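Local coordinates for protein periplasmic beta-glucosidase (Pseudomonas aeruginosa, PDB 6R5T) that probably hydrolyses terminal, non-reducing beta-D-glucosyl residues to release beta-D-glucose, as a periplasmic member of glycoside hydrolase family 3, at residues P198-D203 and T225-P230; A437-L442 and V449-R454; V514-N519 and D551-E556. The protein carries 1 engineered substitution. All coordinates share one frame; numbering follows the deposited sequence.

Interaction 1. Residues P198-D203 and T225-P230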
loop_
_atom_site.group_PDB
_atom_site.type_symbol
_atom_site.label_atom_id
_atom_site.label_comp_id
_atom_site.label_asym_id
_atom_site.label_seq_id
_atom_site.Cartn_x
_atom_site.Cartn_y
_atom_site.Cartn_z
ATOM N N PRO A 198 5.732 -0.872 16.364
ATOM C CA PRO A 198 6.192 -2.250 16.385
ATOM C C PRO A 198 6.723 -2.720 15.026
ATOM O O PRO A 198 7.707 -3.455 14.990
ATOM C CB PRO A 198 4.955 -3.014 16.869
ATOM C CG PRO A 198 4.232 -2.009 17.693
ATOM C CD PRO A 198 4.375 -0.711 16.919
ATOM N N ARG A 199 6.073 -2.334 13.933
ATOM C CA ARG A 199 6.549 -2.751 12.577
ATOM C C ARG A 199 7.918 -2.095 12.307
ATOM O O ARG A 199 8.851 -2.727 11.757
ATOM C CB ARG A 199 5.536 -2.409 11.493
ATOM C CG ARG A 199 6.042 -2.633 10.085
ATOM C CD ARG A 199 5.008 -2.374 9.004
ATOM N NE ARG A 199 4.053 -3.463 8.903
ATOM C CZ ARG A 199 3.185 -3.597 7.890
ATOM N NH1 ARG A 199 3.095 -2.688 6.948
ATOM N NH2 ARG A 199 2.391 -4.634 7.841
ATOM N N MET A 200 8.018 -0.827 12.638
ATOM C CA MET A 200 9.268 -0.074 12.428
ATOM C C MET A 200 10.415 -0.780 13.160
ATOM O O MET A 200 11.484 -1.079 12.571
ATOM C CB MET A 200 9.060 1.368 12.914
ATOM C CG MET A 200 10.023 2.309 12.372
ATOM S SD MET A 200 9.768 3.940 13.149
ATOM C CE MET A 200 8.163 4.451 12.613
ATOM N N PHE A 201 10.222 -1.079 14.449
ATOM C CA PHE A 201 11.295 -1.653 15.277
ATOM C C PHE A 201 11.618 -3.090 14.894
ATOM O O PHE A 201 12.802 -3.473 14.880
ATOM C CB PHE A 201 10.950 -1.505 16.756
ATOM C CG PHE A 201 11.343 -0.147 17.292
ATOM C CD1 PHE A 201 10.596 0.962 17.027
ATOM C CD2 PHE A 201 12.612 0.042 17.808
ATOM C CE1 PHE A 201 10.985 2.216 17.478
ATOM C CE2 PHE A 201 13.048 1.308 18.186
ATOM C CZ PHE A 201 12.208 2.384 18.058
ATOM N N GLN A 202 10.604 -3.903 14.627
ATOM C CA GLN A 202 10.819 -5.332 14.349
ATOM C C GLN A 202 11.387 -5.529 12.944
ATOM O O GLN A 202 12.292 -6.370 12.768
ATOM C CB GLN A 202 9.505 -6.096 14.484
ATOM C CG GLN A 202 9.702 -7.596 14.428
ATOM C CD GLN A 202 10.367 -8.149 15.671
ATOM O OE1 GLN A 202 10.376 -7.548 16.727
ATOM N NE2 GLN A 202 10.837 -9.372 15.571
ATOM N N ASP A 203 10.862 -4.795 11.958
ATOM C CA ASP A 203 11.118 -5.178 10.548
ATOM C C ASP A 203 11.991 -4.160 9.800
ATOM O O ASP A 203 12.749 -4.594 8.920
ATOM C CB ASP A 203 9.797 -5.303 9.796
ATOM C CG ASP A 203 8.900 -6.419 10.325
ATOM O OD1 ASP A 203 9.445 -7.411 10.882
ATOM O OD2 ASP A 203 7.702 -6.290 10.123
ATOM N N THR A 225 9.159 11.591 4.797
ATOM C CA THR A 225 8.534 11.694 6.132
ATOM C C THR A 225 8.486 10.316 6.776
ATOM O O THR A 225 8.328 9.267 6.059
ATOM C CB THR A 225 7.141 12.320 6.078
ATOM O OG1 THR A 225 6.299 11.537 5.222
ATOM C CG2 THR A 225 7.164 13.738 5.608
ATOM N N ILE A 226 8.537 10.303 8.091
ATOM C CA ILE A 226 8.258 9.114 8.936
ATOM C C ILE A 226 7.119 9.547 9.846
ATOM O O ILE A 226 7.333 10.460 10.667
ATOM C CB ILE A 226 9.486 8.683 9.744
ATOM C CG1 ILE A 226 10.591 8.245 8.796
ATOM C CG2 ILE A 226 9.120 7.646 10.806
ATOM C CD1 ILE A 226 11.910 8.065 9.482
ATOM N N ASN A 227 5.928 9.012 9.622
ATOM C CA ASN A 227 4.764 9.347 10.471
ATOM C C ASN A 227 4.609 10.874 10.549
ATOM O O ASN A 227 4.335 11.451 11.631
ATOM C CB ASN A 227 4.932 8.623 11.808
ATOM C CG ASN A 227 4.919 7.126 11.651
ATOM O OD1 ASN A 227 4.727 6.643 10.555
ATOM N ND2 ASN A 227 5.074 6.388 12.731
ATOM N N GLY A 228 4.762 11.561 9.427
ATOM C CA GLY A 228 4.546 12.989 9.307
ATOM C C GLY A 228 5.774 13.850 9.439
ATOM O O GLY A 228 5.673 15.041 9.071
ATOM N N VAL A 229 6.863 13.317 9.961
ATOM C CA VAL A 229 8.076 14.139 10.224
ATOM C C VAL A 229 9.171 13.713 9.265
ATOM O O VAL A 229 9.695 12.629 9.389
ATOM C CB VAL A 229 8.522 14.028 11.685
ATOM C CG1 VAL A 229 9.700 14.968 11.936
ATOM C CG2 VAL A 229 7.367 14.390 12.591
ATOM N N PRO A 230 9.593 14.605 8.353
ATOM C CA PRO A 230 10.767 14.327 7.521
ATOM C C PRO A 230 11.936 13.832 8.374
ATOM O O PRO A 230 12.253 14.415 9.428
ATOM C CB PRO A 230 11.094 15.678 6.876
ATOM C CG PRO A 230 9.778 16.390 6.846
ATOM C CD PRO A 230 9.079 15.945 8.112
#
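The terminal methyl of Met-200 makes the whole contact from the helical side, touching both Ile-226 and Asn-227. Met-200 CE lies 3.8 Å from Ile-226 CG2, an apolar contact in which the two side chains meet at a slant. The same methyl lies 3.6 Å from Asn-227 ND2, off the amide plane and beyond the nitrogen rather than over the group, the two side chains arriving from opposite directions. This is van der Waals packing and no hydrogen bond spans the segments. The thioether is extended through its first two torsions, with CG anti to the backbone N (chi1 -161°), which carries the sulfur far from the helix before a bend at chi3 turns the methyl to its partners. The receiving side is a tight two-residue beta hairpin: a type I' turn runs from Ile-226 to Val-229, with Asn-227 and Gly-228 at its corners, and Ile-226 N reaches Val-229 O at 2.9 Å. The hairpin rises from the loop that follows barrel strand 218-221 in the TIM-barrel domain. The amide of Asn-227 is held by Met-195 O, a hydrogen bond from ND2, and Trp-236 and Leu-237 of helix 235-245 pack on Met-200 and Ile-226 respectively. The backbones themselves stay apart: the nearest CA atoms, of Met-200 and Ile-226, are 9.9 Å from each other, and only 88 Å² is buried. Arg-199, which makes no contact with the hairpin, is partly exposed and forms a salt bridge with Glu-185 of the second subunit; Ser-196 of that subunit packs on Asn-227.

Interaction 2. Residues A437-L442 and V449-R454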
loop_
_atom_site.group_PDB
_atom_site.type_symbol
_atom_site.label_atom_id
_atom_site.label_comp_id
_atom_site.label_asym_id
_atom_site.label_seq_id
_atom_site.Cartn_x
_atom_site.Cartn_y
_atom_site.Cartn_z
ATOM N N ALA A 437 6.416 7.968 -24.943
ATOM C CA ALA A 437 6.496 8.799 -23.715
ATOM C C ALA A 437 7.476 8.150 -22.735
ATOM O O ALA A 437 8.158 8.861 -21.998
ATOM C CB ALA A 437 5.134 9.000 -23.080
ATOM N N ILE A 438 7.501 6.815 -22.684
ATOM C CA ILE A 438 8.485 6.101 -21.832
ATOM C C ILE A 438 9.897 6.242 -22.398
ATOM O O ILE A 438 10.835 6.515 -21.608
ATOM C CB ILE A 438 8.041 4.639 -21.622
ATOM C CG1 ILE A 438 6.752 4.652 -20.788
ATOM C CG2 ILE A 438 9.165 3.857 -20.964
ATOM C CD1 ILE A 438 6.190 3.285 -20.593
ATOM N N LEU A 439 10.062 6.131 -23.725
ATOM C CA LEU A 439 11.401 6.377 -24.302
ATOM C C LEU A 439 11.816 7.810 -23.995
ATOM O O LEU A 439 13.010 8.006 -23.727
ATOM C CB LEU A 439 11.398 6.150 -25.808
ATOM C CG LEU A 439 11.164 4.725 -26.282
ATOM C CD1 LEU A 439 11.151 4.684 -27.816
ATOM C CD2 LEU A 439 12.220 3.785 -25.767
ATOM N N ASP A 440 10.905 8.773 -24.066
ATOM C CA ASP A 440 11.233 10.190 -23.778
ATOM C C ASP A 440 11.728 10.346 -22.339
ATOM O O ASP A 440 12.741 11.037 -22.076
ATOM C CB ASP A 440 10.043 11.113 -23.981
ATOM C CG ASP A 440 9.555 11.168 -25.423
ATOM O OD1 ASP A 440 10.331 10.791 -26.332
ATOM O OD2 ASP A 440 8.383 11.607 -25.573
ATOM N N TYR A 441 11.056 9.675 -21.412
ATOM C CA TYR A 441 11.502 9.661 -20.015
ATOM C C TYR A 441 12.927 9.064 -19.902
ATOM O O TYR A 441 13.808 9.626 -19.219
ATOM C CB TYR A 441 10.515 8.813 -19.220
ATOM C CG TYR A 441 10.929 8.681 -17.800
ATOM C CD1 TYR A 441 10.635 9.699 -16.896
ATOM C CD2 TYR A 441 11.588 7.554 -17.370
ATOM C CE1 TYR A 441 11.020 9.583 -15.568
ATOM C CE2 TYR A 441 12.003 7.443 -16.064
ATOM C CZ TYR A 441 11.687 8.449 -15.170
ATOM O OH TYR A 441 12.015 8.329 -13.865
ATOM N N LEU A 442 13.150 7.889 -20.485
ATOM C CA LEU A 442 14.420 7.161 -20.303
ATOM C C LEU A 442 15.604 7.902 -20.944
ATOM O O LEU A 442 16.737 7.716 -20.489
ATOM C CB LEU A 442 14.299 5.753 -20.867
ATOM C CG LEU A 442 13.292 4.883 -20.116
ATOM C CD1 LEU A 442 13.061 3.668 -20.959
ATOM C CD2 LEU A 442 13.794 4.568 -18.691
ATOM N N VAL A 449 19.184 5.063 -23.850
ATOM C CA VAL A 449 18.494 3.997 -24.596
ATOM C C VAL A 449 18.648 4.274 -26.087
ATOM O O VAL A 449 18.084 5.247 -26.530
ATOM C CB VAL A 449 17.018 3.908 -24.201
ATOM C CG1 VAL A 449 16.259 2.912 -25.046
ATOM C CG2 VAL A 449 16.928 3.555 -22.719
ATOM N N GLU A 450 19.223 3.300 -26.779
ATOM C CA GLU A 450 19.357 3.300 -28.254
ATOM C C GLU A 450 18.002 2.941 -28.834
ATOM O O GLU A 450 17.433 1.867 -28.511
ATOM C CB GLU A 450 20.391 2.285 -28.729
ATOM C CG GLU A 450 21.742 2.412 -28.045
ATOM C CD GLU A 450 22.970 2.102 -28.897
ATOM O OE1 GLU A 450 24.076 1.958 -28.316
ATOM O OE2 GLU A 450 22.831 2.035 -30.147
ATOM N N VAL A 451 17.460 3.816 -29.652
ATOM C CA VAL A 451 16.158 3.605 -30.285
ATOM C C VAL A 451 16.448 3.201 -31.730
ATOM O O VAL A 451 17.097 3.983 -32.496
ATOM C CB VAL A 451 15.313 4.881 -30.151
ATOM C CG1 VAL A 451 13.980 4.709 -30.821
ATOM C CG2 VAL A 451 15.143 5.254 -28.671
ATOM N N ASP A 452 16.055 1.987 -32.081
ATOM C CA ASP A 452 16.062 1.548 -33.481
ATOM C C ASP A 452 14.979 2.368 -34.152
ATOM O O ASP A 452 13.842 2.413 -33.690
ATOM C CB ASP A 452 15.793 0.055 -33.569
ATOM C CG ASP A 452 16.015 -0.516 -34.960
ATOM O OD1 ASP A 452 15.380 -0.018 -35.930
ATOM O OD2 ASP A 452 16.770 -1.472 -35.041
ATOM N N PRO A 453 15.280 3.050 -35.277
ATOM C CA PRO A 453 14.273 3.893 -35.910
ATOM C C PRO A 453 13.263 3.105 -36.759
ATOM O O PRO A 453 12.309 3.685 -37.235
ATOM C CB PRO A 453 15.140 4.787 -36.821
ATOM C CG PRO A 453 16.333 3.956 -37.163
ATOM C CD PRO A 453 16.575 3.034 -35.977
ATOM N N ARG A 454 13.460 1.796 -36.948
ATOM C CA ARG A 454 12.478 1.007 -37.749
ATOM C C ARG A 454 11.150 0.864 -37.024
ATOM O O ARG A 454 11.092 1.014 -35.790
ATOM C CB ARG A 454 13.004 -0.373 -38.109
ATOM C CG ARG A 454 14.192 -0.329 -39.049
ATOM C CD ARG A 454 14.817 -1.655 -39.164
ATOM N NE ARG A 454 15.497 -2.099 -37.963
ATOM C CZ ARG A 454 15.850 -3.352 -37.754
ATOM N NH1 ARG A 454 15.604 -4.249 -38.692
ATOM N NH2 ARG A 454 16.463 -3.717 -36.651
#
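Leu-439 and Leu-442, one turn apart on a short helix, receive Val-449 and Val-451 from the chain that returns beside it. Leu-439 divides its methyls between the two valines. Its CD1 meets Val-451 tip to tip, 4.1 Å from CG2 and equally far from CG1, so that this methyl faces the fork of the valine. The other branch, Leu-439 CD2, comes within 4.2 Å of Val-449 CG1, the two side chains crossing at about a right angle. Val-449 turns its second methyl to the helix end, where CG2 lies 3.9 Å from Leu-442 CB. With its CG1 anti to the backbone N (chi1 175°), Val-449 straddles the two leucines, one methyl to each. The leucines are buried, whereas Val-451 sits at the exposed margin. In the C-terminal domain of the family 3 fold, 449-454 lies in the loop between helix 436-442 and helix 456-468, extended as far as Asp-452. Beyond the valines comes an Asx turn: Asp-452 OD1 accepts Arg-454 N at 2.8 Å. The same OD1 takes Arg-454 NE at 2.9 Å, and OD2 takes Arg-454 NH2 at 2.8 Å, a side-on, two-nitrogen salt bridge. Asp-452 CG lies at the guanidinium edge in its plane, but the carboxylate is tilted, with NH2 29° out of its plane; both oxygens are met on the syn side. Farther out, Glu-462 forms a second salt bridge with Arg-454 NH2, and Asn-443 OD1 accepts Val-449 N. Elsewhere on the helix, the ring of Tyr-441 stacks with Phe-600 of the second subunit.

Interaction 3. Residues V514-N519 and D551-E556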
loop_
_atom_site.group_PDB
_atom_site.type_symbol
_atom_site.label_atom_id
_atom_site.label_comp_id
_atom_site.label_asym_id
_atom_site.label_seq_id
_atom_site.Cartn_x
_atom_site.Cartn_y
_atom_site.Cartn_z
ATOM N N VAL A 514 14.444 -19.565 -24.677
ATOM C CA VAL A 514 15.157 -19.335 -23.403
ATOM C C VAL A 514 15.049 -17.834 -23.113
ATOM O O VAL A 514 15.465 -17.055 -23.941
ATOM C CB VAL A 514 16.634 -19.752 -23.447
ATOM C CG1 VAL A 514 17.345 -19.385 -22.171
ATOM C CG2 VAL A 514 16.811 -21.227 -23.733
ATOM N N LEU A 515 14.471 -17.455 -21.968
ATOM C CA LEU A 515 14.436 -16.031 -21.601
ATOM C C LEU A 515 15.572 -15.720 -20.658
ATOM O O LEU A 515 15.732 -16.386 -19.625
ATOM C CB LEU A 515 13.126 -15.704 -20.895
ATOM C CG LEU A 515 11.838 -15.884 -21.628
ATOM C CD1 LEU A 515 10.764 -15.133 -20.869
ATOM C CD2 LEU A 515 11.930 -15.453 -23.075
ATOM N N VAL A 516 16.357 -14.730 -21.038
ATOM C CA VAL A 516 17.388 -14.130 -20.179
ATOM C C VAL A 516 16.857 -12.767 -19.752
ATOM O O VAL A 516 16.703 -11.869 -20.580
ATOM C CB VAL A 516 18.754 -14.024 -20.892
ATOM C CG1 VAL A 516 19.723 -13.259 -20.024
ATOM C CG2 VAL A 516 19.304 -15.377 -21.267
ATOM N N LEU A 517 16.468 -12.653 -18.487
ATOM C CA LEU A 517 15.756 -11.464 -17.995
ATOM C C LEU A 517 16.773 -10.515 -17.359
ATOM O O LEU A 517 17.603 -10.971 -16.526
ATOM C CB LEU A 517 14.807 -11.906 -16.888
ATOM C CG LEU A 517 13.627 -12.793 -17.239
ATOM C CD1 LEU A 517 12.775 -12.954 -15.970
ATOM C CD2 LEU A 517 12.831 -12.231 -18.396
ATOM N N MET A 518 16.694 -9.245 -17.713
ATOM C CA MET A 518 17.408 -8.176 -16.981
ATOM C C MET A 518 16.321 -7.305 -16.379
ATOM O O MET A 518 15.297 -7.003 -17.027
ATOM C CB MET A 518 18.342 -7.354 -17.855
ATOM C CG MET A 518 19.340 -8.163 -18.508
ATOM S SD MET A 518 20.724 -7.063 -18.997
ATOM C CE MET A 518 21.520 -8.278 -20.030
ATOM N N ASN A 519 16.569 -6.845 -15.179
ATOM C CA ASN A 519 15.545 -6.071 -14.461
ATOM C C ASN A 519 16.106 -5.698 -13.094
ATOM O O ASN A 519 17.023 -6.390 -12.580
ATOM C CB ASN A 519 14.264 -6.876 -14.204
ATOM C CG ASN A 519 14.469 -8.274 -13.678
ATOM O OD1 ASN A 519 15.118 -9.102 -14.364
ATOM N ND2 ASN A 519 13.933 -8.590 -12.509
ATOM N N ASP A 551 28.320 -18.539 -18.767
ATOM C CA ASP A 551 28.810 -19.617 -17.901
ATOM C C ASP A 551 27.629 -20.453 -17.419
ATOM O O ASP A 551 27.743 -21.678 -17.405
ATOM C CB ASP A 551 29.592 -19.050 -16.724
ATOM C CG ASP A 551 30.955 -18.472 -17.084
ATOM O OD1 ASP A 551 31.472 -18.790 -18.215
ATOM O OD2 ASP A 551 31.450 -17.670 -16.263
ATOM N N VAL A 552 26.514 -19.827 -17.034
ATOM C CA VAL A 552 25.346 -20.579 -16.550
ATOM C C VAL A 552 24.650 -21.228 -17.721
ATOM O O VAL A 552 24.322 -22.414 -17.601
ATOM C CB VAL A 552 24.403 -19.667 -15.755
ATOM C CG1 VAL A 552 22.997 -20.252 -15.693
ATOM C CG2 VAL A 552 25.040 -19.459 -14.404
ATOM N N LEU A 553 24.424 -20.517 -18.810
ATOM C CA LEU A 553 23.647 -21.060 -19.940
ATOM C C LEU A 553 24.321 -22.297 -20.543
ATOM O O LEU A 553 23.594 -23.226 -20.934
ATOM C CB LEU A 553 23.445 -19.989 -21.016
ATOM C CG LEU A 553 22.481 -18.867 -20.616
ATOM C CD1 LEU A 553 22.532 -17.777 -21.656
ATOM C CD2 LEU A 553 21.053 -19.378 -20.389
ATOM N N PHE A 554 25.641 -22.376 -20.501
ATOM C CA PHE A 554 26.357 -23.527 -21.099
ATOM C C PHE A 554 26.794 -24.536 -20.039
ATOM O O PHE A 554 27.406 -25.575 -20.397
ATOM C CB PHE A 554 27.504 -23.003 -21.964
ATOM C CG PHE A 554 27.057 -22.325 -23.219
ATOM C CD1 PHE A 554 26.317 -22.998 -24.166
ATOM C CD2 PHE A 554 27.389 -21.013 -23.463
ATOM C CE1 PHE A 554 25.895 -22.385 -25.330
ATOM C CE2 PHE A 554 26.982 -20.406 -24.634
ATOM C CZ PHE A 554 26.206 -21.075 -25.551
ATOM N N GLY A 555 26.409 -24.326 -18.791
ATOM C CA GLY A 555 26.572 -25.314 -17.700
ATOM C C GLY A 555 27.960 -25.360 -17.121
ATOM O O GLY A 555 28.236 -26.272 -16.334
ATOM N N GLU A 556 28.746 -24.323 -17.333
ATOM C CA GLU A 556 30.035 -24.166 -16.632
ATOM C C GLU A 556 29.731 -23.863 -15.171
ATOM O O GLU A 556 30.526 -24.198 -14.329
ATOM C CB GLU A 556 30.906 -23.063 -17.223
ATOM C CG GLU A 556 30.982 -23.042 -18.738
ATOM C CD GLU A 556 31.896 -24.079 -19.372
ATOM O OE1 GLU A 556 32.015 -24.060 -20.623
ATOM O OE2 GLU A 556 32.486 -24.897 -18.625
#
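Val-514 opens the contact by laying CG1 against one branch of Leu-553, 4.1 Å from CD2, the two side chains running alongside with opposite headings. Leu-515 points to the other face of its sheet, the usual alternation of a strand. Val-516 returns to the helix side and brings CG2 within 4.0 Å of Leu-553 CD1. The leucine therefore spreads its fork over two valines spaced two residues apart, one methyl for each; its CG stands anti to the carbonyl carbon (chi1 -71°), which sends the fork toward the sheet. Past Val-516 the strand parts from the helix. Leu-517 repeats the orientation of Leu-515, and Asn-519 beyond the strand end is held through ND2 by Glu-537 OE1 and Arg-521 O.

Leu-553 closes helix 545-553, just ahead of a Schellman motif: Gly-555 N donates to Val-552 O at 3.1 Å, a weak bond joins Glu-556 N to Asp-551 O, and Gly-555 takes a positive phi of 80°. Asp-551 is tied by salt bridges to Arg-356 and Arg-360. Leu-536 of the neighbouring strand 534-537 also touches Leu-553. The contact joins the end of helix 545-553 to the mixed, mostly parallel sheet of the C-terminal domain, the helix-on-sheet layering of the alpha/beta sandwich domain of family 3 glycoside hydrolases.

How the interactions relate
Interactions 2 and 3 both lie in the C-terminal domain of the family 3 fold, with centres 26 Å apart and nearest atoms about 12 Å apart. Interaction 1 lies in the TIM-barrel domain, and its centre is 39 Å from each of the others; it and interaction 3 lie on opposite sides of the chain's centre. None touches another, and along the chain they follow in series. All three lie away from the lactose pocket, to which both domains contribute, Met-220 from the barrel and Trp-398 and Glu-486 from the C-terminal domain, and from the magnesium site at Asp-661 and Val-663. Interactions 1 and 2 both adjoin the second subunit, whereas interaction 3 is wholly internal to its chain.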